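PDB 3GD5: ornithine carbamoyltransferase from Gloeobacter violaceus, which probably catalyses the reversible transfer of the carbamoyl group from carbamoyl phosphate to L-ornithine, yielding L-citrulline for arginine biosynthesis. Local coordinates for residues L46-L51 and L308-G313; A267-L273 and R290-E296. All coordinates share one frame; numbering follows the deposited sequence.

Contact 1 of 2, residues L46-L51 and L308-G313; sequences LHGKVL and LAALMG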
# COMPACT_ATOMS: atom_id res chain seq x y z
N LEU A 46 13.17 -10.17 -38.22
CA LEU A 46 12.70 -11.21 -37.30
C LEU A 46 11.19 -11.35 -37.40
O LEU A 46 10.52 -11.63 -36.40
CB LEU A 46 13.09 -10.86 -35.86
CG LEU A 46 14.59 -10.78 -35.56
CD1 LEU A 46 14.81 -10.48 -34.07
CD2 LEU A 46 15.24 -12.11 -35.93
N HIS A 47 10.67 -11.14 -38.60
CA HIS A 47 9.24 -11.25 -38.84
C HIS A 47 8.73 -12.62 -38.39
O HIS A 47 9.36 -13.64 -38.64
CB HIS A 47 8.94 -11.05 -40.33
CG HIS A 47 7.48 -11.20 -40.67
ND1 HIS A 47 6.86 -12.42 -40.75
CD2 HIS A 47 6.54 -10.27 -40.93
CE1 HIS A 47 5.58 -12.24 -41.05
NE2 HIS A 47 5.36 -10.94 -41.17
N GLY A 48 7.58 -12.62 -37.72
CA GLY A 48 7.01 -13.86 -37.24
C GLY A 48 7.51 -14.24 -35.87
O GLY A 48 7.04 -15.22 -35.29
N LYS A 49 8.45 -13.48 -35.33
CA LYS A 49 8.99 -13.78 -34.01
C LYS A 49 8.56 -12.79 -32.93
O LYS A 49 8.28 -11.62 -33.20
CB LYS A 49 10.51 -13.87 -34.06
CG LYS A 49 11.00 -15.00 -34.95
CD LYS A 49 12.49 -14.88 -35.24
CE LYS A 49 12.90 -15.81 -36.37
NZ LYS A 49 12.59 -17.23 -36.05
N VAL A 50 8.51 -13.28 -31.69
CA VAL A 50 8.10 -12.46 -30.56
C VAL A 50 9.17 -12.48 -29.48
O VAL A 50 9.67 -13.53 -29.09
CB VAL A 50 6.77 -12.97 -29.94
CG1 VAL A 50 6.35 -12.08 -28.76
CG2 VAL A 50 5.68 -13.03 -31.02
N LEU A 51 9.50 -11.29 -28.99
CA LEU A 51 10.49 -11.14 -27.95
C LEU A 51 9.73 -10.83 -26.66
O LEU A 51 8.87 -9.94 -26.63
CB LEU A 51 11.41 -9.98 -28.29
CG LEU A 51 12.72 -9.70 -27.55
CD1 LEU A 51 12.72 -8.23 -27.23
CD2 LEU A 51 12.88 -10.53 -26.29
N LEU A 308 19.65 -8.90 -31.00
CA LEU A 308 18.42 -9.58 -31.37
C LEU A 308 18.61 -10.31 -32.71
O LEU A 308 18.29 -11.49 -32.84
CB LEU A 308 17.25 -8.58 -31.47
CG LEU A 308 16.80 -7.92 -30.15
CD1 LEU A 308 15.81 -6.81 -30.44
CD2 LEU A 308 16.18 -8.96 -29.23
N ALA A 309 19.15 -9.60 -33.69
CA ALA A 309 19.38 -10.21 -34.99
C ALA A 309 20.33 -11.40 -34.87
O ALA A 309 20.04 -12.49 -35.36
CB ALA A 309 19.96 -9.18 -35.95
N ALA A 310 21.45 -11.19 -34.19
CA ALA A 310 22.46 -12.23 -34.01
C ALA A 310 21.98 -13.49 -33.30
O ALA A 310 22.27 -14.60 -33.74
CB ALA A 310 23.66 -11.67 -33.27
N LEU A 311 21.24 -13.33 -32.21
CA LEU A 311 20.78 -14.48 -31.44
C LEU A 311 19.45 -15.10 -31.83
O LEU A 311 19.18 -16.25 -31.48
CB LEU A 311 20.77 -14.13 -29.94
CG LEU A 311 22.10 -13.66 -29.34
CD1 LEU A 311 22.01 -13.68 -27.81
CD2 LEU A 311 23.22 -14.59 -29.81
N MET A 312 18.61 -14.34 -32.53
CA MET A 312 17.30 -14.84 -32.95
C MET A 312 17.23 -14.93 -34.47
O MET A 312 16.33 -15.56 -35.03
CB MET A 312 16.17 -13.91 -32.46
CG MET A 312 16.14 -13.66 -30.96
SD MET A 312 14.76 -12.59 -30.45
CE MET A 312 15.06 -12.49 -28.78
N GLY A 313 18.18 -14.28 -35.13
CA GLY A 313 18.25 -14.22 -36.59
C GLY A 313 17.80 -15.44 -37.36
O GLY A 313 16.94 -15.29 -38.26

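Contact 2 of 2, residues A267-L273 and R290-E296; sequences AIVLHCL and RSRIWDE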
# COMPACT_ATOMS: atom_id res chain seq x y z
N ALA A 267 38.98 14.26 -25.54
CA ALA A 267 38.23 13.42 -24.61
C ALA A 267 36.72 13.57 -24.73
O ALA A 267 36.18 14.67 -24.88
CB ALA A 267 38.67 13.72 -23.18
N ILE A 268 36.05 12.42 -24.64
CA ILE A 268 34.60 12.33 -24.72
C ILE A 268 34.08 11.91 -23.34
O ILE A 268 34.78 11.23 -22.59
CB ILE A 268 34.19 11.29 -25.81
CG1 ILE A 268 33.82 12.03 -27.09
CG2 ILE A 268 33.07 10.41 -25.32
CD1 ILE A 268 34.93 12.85 -27.68
N VAL A 269 32.86 12.34 -23.02
CA VAL A 269 32.24 12.00 -21.73
C VAL A 269 31.00 11.13 -21.94
O VAL A 269 30.07 11.52 -22.64
CB VAL A 269 31.82 13.26 -20.94
CG1 VAL A 269 31.13 12.85 -19.64
CG2 VAL A 269 33.05 14.11 -20.63
N LEU A 270 31.00 9.95 -21.32
CA LEU A 270 29.87 9.03 -21.43
C LEU A 270 29.21 8.78 -20.08
O LEU A 270 29.87 8.77 -19.04
CB LEU A 270 30.32 7.67 -22.00
CG LEU A 270 30.84 7.62 -23.44
CD1 LEU A 270 31.04 6.18 -23.87
CD2 LEU A 270 29.85 8.32 -24.37
N HIS A 271 27.89 8.61 -20.11
CA HIS A 271 27.12 8.32 -18.90
C HIS A 271 25.97 7.43 -19.36
O HIS A 271 25.20 7.81 -20.24
CB HIS A 271 26.60 9.62 -18.26
CG HIS A 271 25.96 9.41 -16.92
ND1 HIS A 271 26.29 10.17 -15.82
CD2 HIS A 271 24.99 8.56 -16.52
CE1 HIS A 271 25.55 9.79 -14.79
NE2 HIS A 271 24.76 8.81 -15.19
N CYS A 272 25.85 6.24 -18.78
CA CYS A 272 24.78 5.32 -19.16
C CYS A 272 23.35 5.76 -18.79
O CYS A 272 22.39 5.21 -19.32
CB CYS A 272 25.06 3.93 -18.57
SG CYS A 272 25.19 3.93 -16.78
N LEU A 273 23.23 6.73 -17.88
CA LEU A 273 21.94 7.28 -17.41
C LEU A 273 21.14 6.37 -16.48
O LEU A 273 21.32 5.15 -16.49
CB LEU A 273 21.08 7.69 -18.61
CG LEU A 273 21.66 8.78 -19.53
CD1 LEU A 273 20.72 9.05 -20.68
CD2 LEU A 273 21.91 10.06 -18.72
N ARG A 290 31.68 18.12 -24.91
CA ARG A 290 32.42 16.85 -24.89
C ARG A 290 31.52 15.66 -24.61
O ARG A 290 31.92 14.50 -24.74
CB ARG A 290 33.54 16.90 -23.85
CG ARG A 290 34.71 17.80 -24.24
CD ARG A 290 35.69 17.92 -23.09
NE ARG A 290 36.89 18.66 -23.46
CZ ARG A 290 37.82 18.21 -24.30
NH1 ARG A 290 37.69 17.00 -24.84
NH2 ARG A 290 38.87 18.96 -24.60
N SER A 291 30.28 15.95 -24.22
CA SER A 291 29.31 14.92 -23.91
C SER A 291 28.82 14.18 -25.15
O SER A 291 28.58 14.79 -26.19
CB SER A 291 28.12 15.54 -23.20
OG SER A 291 27.05 14.61 -23.10
N ARG A 292 28.67 12.86 -25.03
CA ARG A 292 28.15 12.04 -26.12
C ARG A 292 27.01 11.18 -25.58
O ARG A 292 26.55 10.24 -26.22
CB ARG A 292 29.24 11.16 -26.71
CG ARG A 292 30.34 11.95 -27.41
CD ARG A 292 29.81 12.69 -28.62
NE ARG A 292 30.86 13.49 -29.24
CZ ARG A 292 31.22 14.70 -28.82
NH1 ARG A 292 30.61 15.26 -27.78
NH2 ARG A 292 32.20 15.35 -29.43
N ILE A 293 26.56 11.54 -24.38
CA ILE A 293 25.49 10.85 -23.67
C ILE A 293 24.22 10.55 -24.48
O ILE A 293 23.70 9.43 -24.43
CB ILE A 293 25.10 11.64 -22.41
CG1 ILE A 293 26.27 11.61 -21.43
CG2 ILE A 293 23.84 11.07 -21.78
CD1 ILE A 293 26.08 12.52 -20.24
N TRP A 294 23.73 11.54 -25.23
CA TRP A 294 22.52 11.36 -26.03
C TRP A 294 22.78 10.40 -27.20
O TRP A 294 21.92 9.56 -27.50
CB TRP A 294 22.00 12.73 -26.52
CG TRP A 294 21.82 13.72 -25.38
CD1 TRP A 294 22.29 15.00 -25.33
CD2 TRP A 294 21.22 13.47 -24.09
NE1 TRP A 294 22.03 15.56 -24.10
CE2 TRP A 294 21.38 14.64 -23.32
CE3 TRP A 294 20.58 12.37 -23.51
CZ2 TRP A 294 20.91 14.75 -22.00
CZ3 TRP A 294 20.12 12.47 -22.20
CH2 TRP A 294 20.29 13.66 -21.46
N ASP A 295 23.94 10.51 -27.84
CA ASP A 295 24.27 9.59 -28.93
C ASP A 295 24.44 8.18 -28.34
O ASP A 295 24.01 7.18 -28.91
CB ASP A 295 25.58 10.00 -29.63
CG ASP A 295 25.46 11.32 -30.39
OD1 ASP A 295 24.37 11.64 -30.88
OD2 ASP A 295 26.48 12.03 -30.51
N GLU A 296 25.07 8.13 -27.17
CA GLU A 296 25.29 6.87 -26.47
C GLU A 296 23.96 6.19 -26.14
O GLU A 296 23.84 4.97 -26.25
CB GLU A 296 26.08 7.15 -25.19
CG GLU A 296 26.27 5.97 -24.27
CD GLU A 296 26.81 6.39 -22.91
OE1 GLU A 296 27.13 5.51 -22.09
OE2 GLU A 296 26.91 7.62 -22.66
O HOH W 1 23.77 7.36 -22.47

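Contact 1 of 2, residues L46-L51 and L308-G313
Leu-46 pushes its forked end against the last turn of helix 293-312, both methyls resting on Met-312 CB. Its CD1 reaches the carbonyl of Leu-308, 4.0 Å from Leu-308 CB, while CD2 sits over the helix end, 3.7 Å from Gly-313 CA and equally near Met-312 O. Met-312 answers with an extended side chain that crosses Leu-46 at about a right angle and slides past it, until its CE fits against the branch point of Leu-51, 3.8 Å from Leu-51 CG. Leu-308, one turn earlier, meets the same face of Leu-51 beside that methyl, its CD2 3.9 Å from Leu-51 CG. With CG anti to the backbone N (chi1 -168°), Leu-51 turns its branch point toward both helix side chains. Lys-49 lays its aliphatic part beside the helix end, CE 3.7 Å from Met-312 O. A type II turn, Leu-46 to Lys-49 with Gly-48 inside it, puts Leu-46 and Lys-49 on the same side. With an alanine here in place of Leu-46, both methyls go and a gap would probably open beside Met-312 CB, leaving the thioether chain freer to turn. Met-70 of helix 60-72 also touches Leu-46, Leu-51 and Leu-308. In this two-domain carbamoyltransferase fold the C-terminal helix returns from the ornithine domain to pack against the start of a parallel strand of the carbamoyl phosphate domain.

Contact 2 of 2, residues A267-L273 and R290-E296
Ile-268 lays its CG1 over one face of the Arg-292 guanidinium, off-centre toward the rim, and presses on the arginine chain 3.5 Å from Arg-292 CG. The bend of Arg-292 at chi2 (-65°) folds the group back there, where NH1 also bonds Ser-291 O. The setting is strand 268-271, the edge strand, within the chain, of the five-stranded parallel sheet of the Rossmann-like ornithine domain, joined by a single parallel bridge to the residues leading into helix 293-312. Val-269 makes that bridge: its N donates to Arg-290 O at 2.9 Å, and its O accepts from Arg-292 N at 3.1 Å. Arg-290 runs extended along the strand start, and its NH1 meets Ala-267 O in the guanidinium plane and on a carbonyl lone pair, at 2.8 Å; NH2 bonds Ala-265 O. Past the bridge, Ile-293 fits CD1 against His-271 CB at 3.5 Å, and Leu-273 sets CD2 on Ile-293 CG2 while CD1 approaches Trp-294 CZ3. Cys-272 and Leu-273, just past the strand, probably line the carbamoyl phosphate site, as in related enzymes. A water donates to both His-271 O and Ile-293 O. Glu-296, extended from a CG anti to its N (chi1 174°), reaches back to the strand and accepts His-271 N on the syn lone pair of OE2, at 2.9 Å.

From the N terminus the chain enters the carbamoyl phosphate domain, and residues 46-51 soon lead into strand 50-55. It then passes through the rest of the four-stranded parallel sheet of this domain, and helix 138-152 precedes the five-stranded sheet of the second domain, whose edge strand 268-271 comes last. Contact 2 closes a short loop there, only 16 residues long and containing helix 283-287. Helix 293-312 starts in contact 2 and ends in contact 1, which closes a loop of 256 residues around the smaller one. The contact centres are about 29 Å apart and the two do not touch; helix 293-312 bridges the distance from the ornithine domain to the carbamoyl phosphate domain.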